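Ribulose-bisphosphate carboxylase (Alicyclobacillus acidocaldarius subsp. acidocaldarius, PDB 4NAS) belongs to the family of the ribulose bisphosphate carboxylase large chain and carries a calcium-binding TIM-barrel catalytic domain. Local coordinates at residues Pro189-Ala197 and Arg210-Thr218. Sequence-based numbering, arbitrary orientation.
Sequences PEDRVRAYA and RTAYAVNLT
The ring of Tyr213 carries Tyr196 over one face, with CD2 of Tyr196 3.2 Å from the plane of the Tyr213 ring and over its centre; the two ring planes are inclined at 48°, an oblique aromatic pair. This is helix-on-strand packing in a TIM barrel: helix 189-207 runs along the outside, nearly antiparallel to strand 214-216, and leads into it as an alpha-to-beta step of the barrel. Tyrosine suits position 213 because a flat ring can lie between helix and strand while its hydroxyl reaches a polar group. Its CG stands anti to the backbone N (chi1 174°), which sends the ring out from the strand toward the helix, with Val215 CB over the face turned away from Tyr196. Beyond, Tyr196 stacks on Phe164, so the aromatic layer continues toward helix 157-168.

At the rim of the ring, Arg192 NE donates a nearly straight hydrogen bond to Tyr213 OH (2.8 Å, 168°), with the oxygen in the guanidinium plane. A bend at chi3 brings NE to that oxygen, and Pro189 CA covers one guanidinium face. Asp177 ties this buried polar cluster together: OD1 is hydrogen-bonded to Tyr213 OH, while OD2 takes Asn216 N and the salt bridge from Arg192 NH2, which probably keeps the arginine charged. The Asn216 side chain lies about 9 Å from a bound calcium ion, close to the metal site but not in it.

On the Val215 side of the Tyr213 ring, compact apolar side chains pack at van der Waals distance. Val193 CG2 meets Val215 CG1 at 3.9 Å, and Val215 CG2 touches Pro189 CB at 4.0 Å. Exposed Arg210, its NE in a long, weak ion pair with Asp201, extends its chain to lay its guanidinium edge against the compact Ala197, with Arg210 NH1 3.3 Å from Ala197 CB.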
loop_
_atom_site.group_PDB
_atom_site.type_symbol
_atom_site.label_atom_id
_atom_site.label_comp_id
_atom_site.label_asym_id
_atom_site.label_seq_id
_atom_site.Cartn_x
_atom_site.Cartn_y
_atom_site.Cartn_z
ATOM N N PRO B 189 -5.378 -17.149 17.370
ATOM C CA PRO B 189 -6.682 -16.641 16.940
ATOM C C PRO B 189 -7.795 -17.706 17.002
ATOM O O PRO B 189 -8.928 -17.398 17.401
ATOM C CB PRO B 189 -6.403 -16.184 15.506
ATOM C CG PRO B 189 -5.001 -15.623 15.615
ATOM C CD PRO B 189 -4.281 -16.628 16.526
ATOM N N GLU B 190 -7.484 -18.943 16.629
ATOM C CA GLU B 190 -8.511 -19.975 16.640
ATOM C C GLU B 190 -8.926 -20.322 18.076
ATOM O O GLU B 190 -10.109 -20.555 18.344
ATOM C CB GLU B 190 -8.115 -21.223 15.828
ATOM C CG GLU B 190 -6.650 -21.400 15.476
ATOM C CD GLU B 190 -6.124 -20.415 14.409
ATOM O OE1 GLU B 190 -6.571 -20.427 13.238
ATOM O OE2 GLU B 190 -5.230 -19.641 14.759
ATOM N N ASP B 191 -7.964 -20.324 18.998
ATOM C CA ASP B 191 -8.270 -20.593 20.405
ATOM C C ASP B 191 -9.054 -19.441 21.047
ATOM O O ASP B 191 -9.887 -19.661 21.939
ATOM C CB ASP B 191 -6.997 -20.877 21.207
ATOM C CG ASP B 191 -6.434 -22.271 20.946
ATOM O OD1 ASP B 191 -7.153 -23.120 20.366
ATOM O OD2 ASP B 191 -5.272 -22.517 21.334
ATOM N N ARG B 192 -8.779 -18.214 20.607
ATOM C CA ARG B 192 -9.535 -17.055 21.076
ATOM C C ARG B 192 -10.979 -17.105 20.614
ATOM O O ARG B 192 -11.892 -16.819 21.390
ATOM C CB ARG B 192 -8.876 -15.733 20.651
ATOM C CG ARG B 192 -7.466 -15.585 21.186
ATOM C CD ARG B 192 -7.005 -14.135 21.201
ATOM N NE ARG B 192 -7.091 -13.506 19.887
ATOM C CZ ARG B 192 -6.121 -13.525 18.975
ATOM N NH1 ARG B 192 -4.996 -14.186 19.211
ATOM N NH2 ARG B 192 -6.288 -12.888 17.819
ATOM N N VAL B 193 -11.202 -17.476 19.359
ATOM C CA VAL B 193 -12.571 -17.527 18.856
ATOM C C VAL B 193 -13.373 -18.558 19.665
ATOM O O VAL B 193 -14.468 -18.261 20.148
ATOM C CB VAL B 193 -12.635 -17.842 17.342
ATOM C CG1 VAL B 193 -14.070 -18.129 16.912
ATOM C CG2 VAL B 193 -12.024 -16.677 16.508
ATOM N N ARG B 194 -12.808 -19.751 19.831
ATOM C CA ARG B 194 -13.477 -20.820 20.579
ATOM C C ARG B 194 -13.832 -20.381 21.990
ATOM O O ARG B 194 -14.962 -20.555 22.435
ATOM C CB ARG B 194 -12.593 -22.060 20.668
ATOM C CG ARG B 194 -12.471 -22.862 19.386
ATOM C CD ARG B 194 -12.028 -24.300 19.681
ATOM N NE ARG B 194 -11.560 -24.984 18.478
ATOM C CZ ARG B 194 -10.327 -24.873 17.987
ATOM N NH1 ARG B 194 -9.429 -24.109 18.598
ATOM N NH2 ARG B 194 -9.987 -25.526 16.885
ATOM N N ALA B 195 -12.854 -19.798 22.679
ATOM C CA ALA B 195 -12.975 -19.466 24.096
ATOM C C ALA B 195 -13.940 -18.314 24.368
ATOM O O ALA B 195 -14.757 -18.392 25.293
ATOM C CB ALA B 195 -11.607 -19.154 24.685
ATOM N N TYR B 196 -13.837 -17.246 23.575
ATOM C CA TYR B 196 -14.707 -16.089 23.755
ATOM C C TYR B 196 -16.150 -16.457 23.416
ATOM O O TYR B 196 -17.088 -15.862 23.939
ATOM C CB TYR B 196 -14.260 -14.886 22.898
ATOM C CG TYR B 196 -12.858 -14.350 23.168
ATOM C CD1 TYR B 196 -11.997 -14.963 24.085
ATOM C CD2 TYR B 196 -12.401 -13.220 22.502
ATOM C CE1 TYR B 196 -10.727 -14.469 24.308
ATOM C CE2 TYR B 196 -11.141 -12.724 22.718
ATOM C CZ TYR B 196 -10.308 -13.344 23.613
ATOM O OH TYR B 196 -9.059 -12.820 23.802
ATOM N N ALA B 197 -16.321 -17.421 22.517
ATOM C CA ALA B 197 -17.647 -17.952 22.218
ATOM C C ALA B 197 -18.328 -18.497 23.471
ATOM O O ALA B 197 -19.474 -18.148 23.768
ATOM C CB ALA B 197 -17.554 -19.037 21.157
ATOM N N ARG B 210 -25.726 -12.357 23.014
ATOM C CA ARG B 210 -24.433 -13.001 22.841
ATOM C C ARG B 210 -23.520 -12.022 22.118
ATOM O O ARG B 210 -23.730 -11.710 20.948
ATOM C CB ARG B 210 -24.548 -14.299 22.047
ATOM C CG ARG B 210 -23.229 -15.025 21.890
ATOM C CD ARG B 210 -23.383 -16.310 21.081
ATOM N NE ARG B 210 -22.107 -17.006 20.896
ATOM C CZ ARG B 210 -21.238 -16.735 19.926
ATOM N NH1 ARG B 210 -20.108 -17.421 19.842
ATOM N NH2 ARG B 210 -21.496 -15.781 19.037
ATOM N N THR B 211 -22.523 -11.529 22.840
ATOM C CA THR B 211 -21.593 -10.534 22.338
ATOM C C THR B 211 -20.649 -11.194 21.338
ATOM O O THR B 211 -20.052 -12.213 21.641
ATOM C CB THR B 211 -20.801 -9.942 23.520
ATOM O OG1 THR B 211 -21.693 -9.212 24.374
ATOM C CG2 THR B 211 -19.696 -9.032 23.060
ATOM N N ALA B 212 -20.536 -10.613 20.146
ATOM C CA ALA B 212 -19.745 -11.198 19.056
ATOM C C ALA B 212 -18.280 -10.777 19.101
ATOM O O ALA B 212 -17.934 -9.762 19.683
ATOM C CB ALA B 212 -20.353 -10.818 17.715
ATOM N N TYR B 213 -17.416 -11.556 18.466
ATOM C CA TYR B 213 -15.986 -11.281 18.527
ATOM C C TYR B 213 -15.414 -11.026 17.124
ATOM O O TYR B 213 -15.591 -11.832 16.230
ATOM C CB TYR B 213 -15.283 -12.437 19.250
ATOM C CG TYR B 213 -13.760 -12.393 19.298
ATOM C CD1 TYR B 213 -13.063 -11.205 19.481
ATOM C CD2 TYR B 213 -13.029 -13.566 19.198
ATOM C CE1 TYR B 213 -11.680 -11.188 19.521
ATOM C CE2 TYR B 213 -11.670 -13.564 19.245
ATOM C CZ TYR B 213 -10.987 -12.376 19.403
ATOM O OH TYR B 213 -9.610 -12.420 19.456
ATOM N N ALA B 214 -14.755 -9.875 16.954
ATOM C CA ALA B 214 -13.985 -9.554 15.764
ATOM C C ALA B 214 -12.492 -9.821 15.999
ATOM O O ALA B 214 -11.804 -9.116 16.771
ATOM C CB ALA B 214 -14.196 -8.112 15.365
ATOM N N VAL B 215 -12.003 -10.840 15.321
ATOM C CA VAL B 215 -10.686 -11.381 15.574
ATOM C C VAL B 215 -9.737 -10.904 14.488
ATOM O O VAL B 215 -10.093 -10.842 13.313
ATOM C CB VAL B 215 -10.746 -12.936 15.655
ATOM C CG1 VAL B 215 -11.344 -13.540 14.377
ATOM C CG2 VAL B 215 -9.399 -13.519 15.999
ATOM N N ASN B 216 -8.546 -10.500 14.891
ATOM C CA ASN B 216 -7.549 -10.043 13.937
ATOM C C ASN B 216 -7.150 -11.155 12.944
ATOM O O ASN B 216 -6.731 -12.234 13.362
ATOM C CB ASN B 216 -6.335 -9.504 14.701
ATOM C CG ASN B 216 -5.553 -8.450 13.910
ATOM O OD1 ASN B 216 -6.002 -7.973 12.863
ATOM N ND2 ASN B 216 -4.377 -8.085 14.415
ATOM N N LEU B 217 -7.284 -10.893 11.640
ATOM C CA LEU B 217 -6.901 -11.865 10.596
ATOM C C LEU B 217 -5.443 -11.670 10.234
ATOM O O LEU B 217 -5.064 -10.611 9.757
ATOM C CB LEU B 217 -7.761 -11.680 9.348
ATOM C CG LEU B 217 -7.508 -12.670 8.205
ATOM C CD1 LEU B 217 -7.625 -14.143 8.651
ATOM C CD2 LEU B 217 -8.492 -12.367 7.105
ATOM N N THR B 218 -4.610 -12.664 10.521
ATOM C CA THR B 218 -3.167 -12.463 10.456
ATOM C C THR B 218 -2.431 -13.683 9.919
ATOM O O THR B 218 -3.000 -14.775 9.821
ATOM C CB THR B 218 -2.588 -12.188 11.857
ATOM O OG1 THR B 218 -2.737 -13.355 12.671
ATOM C CG2 THR B 218 -3.294 -11.039 12.516
#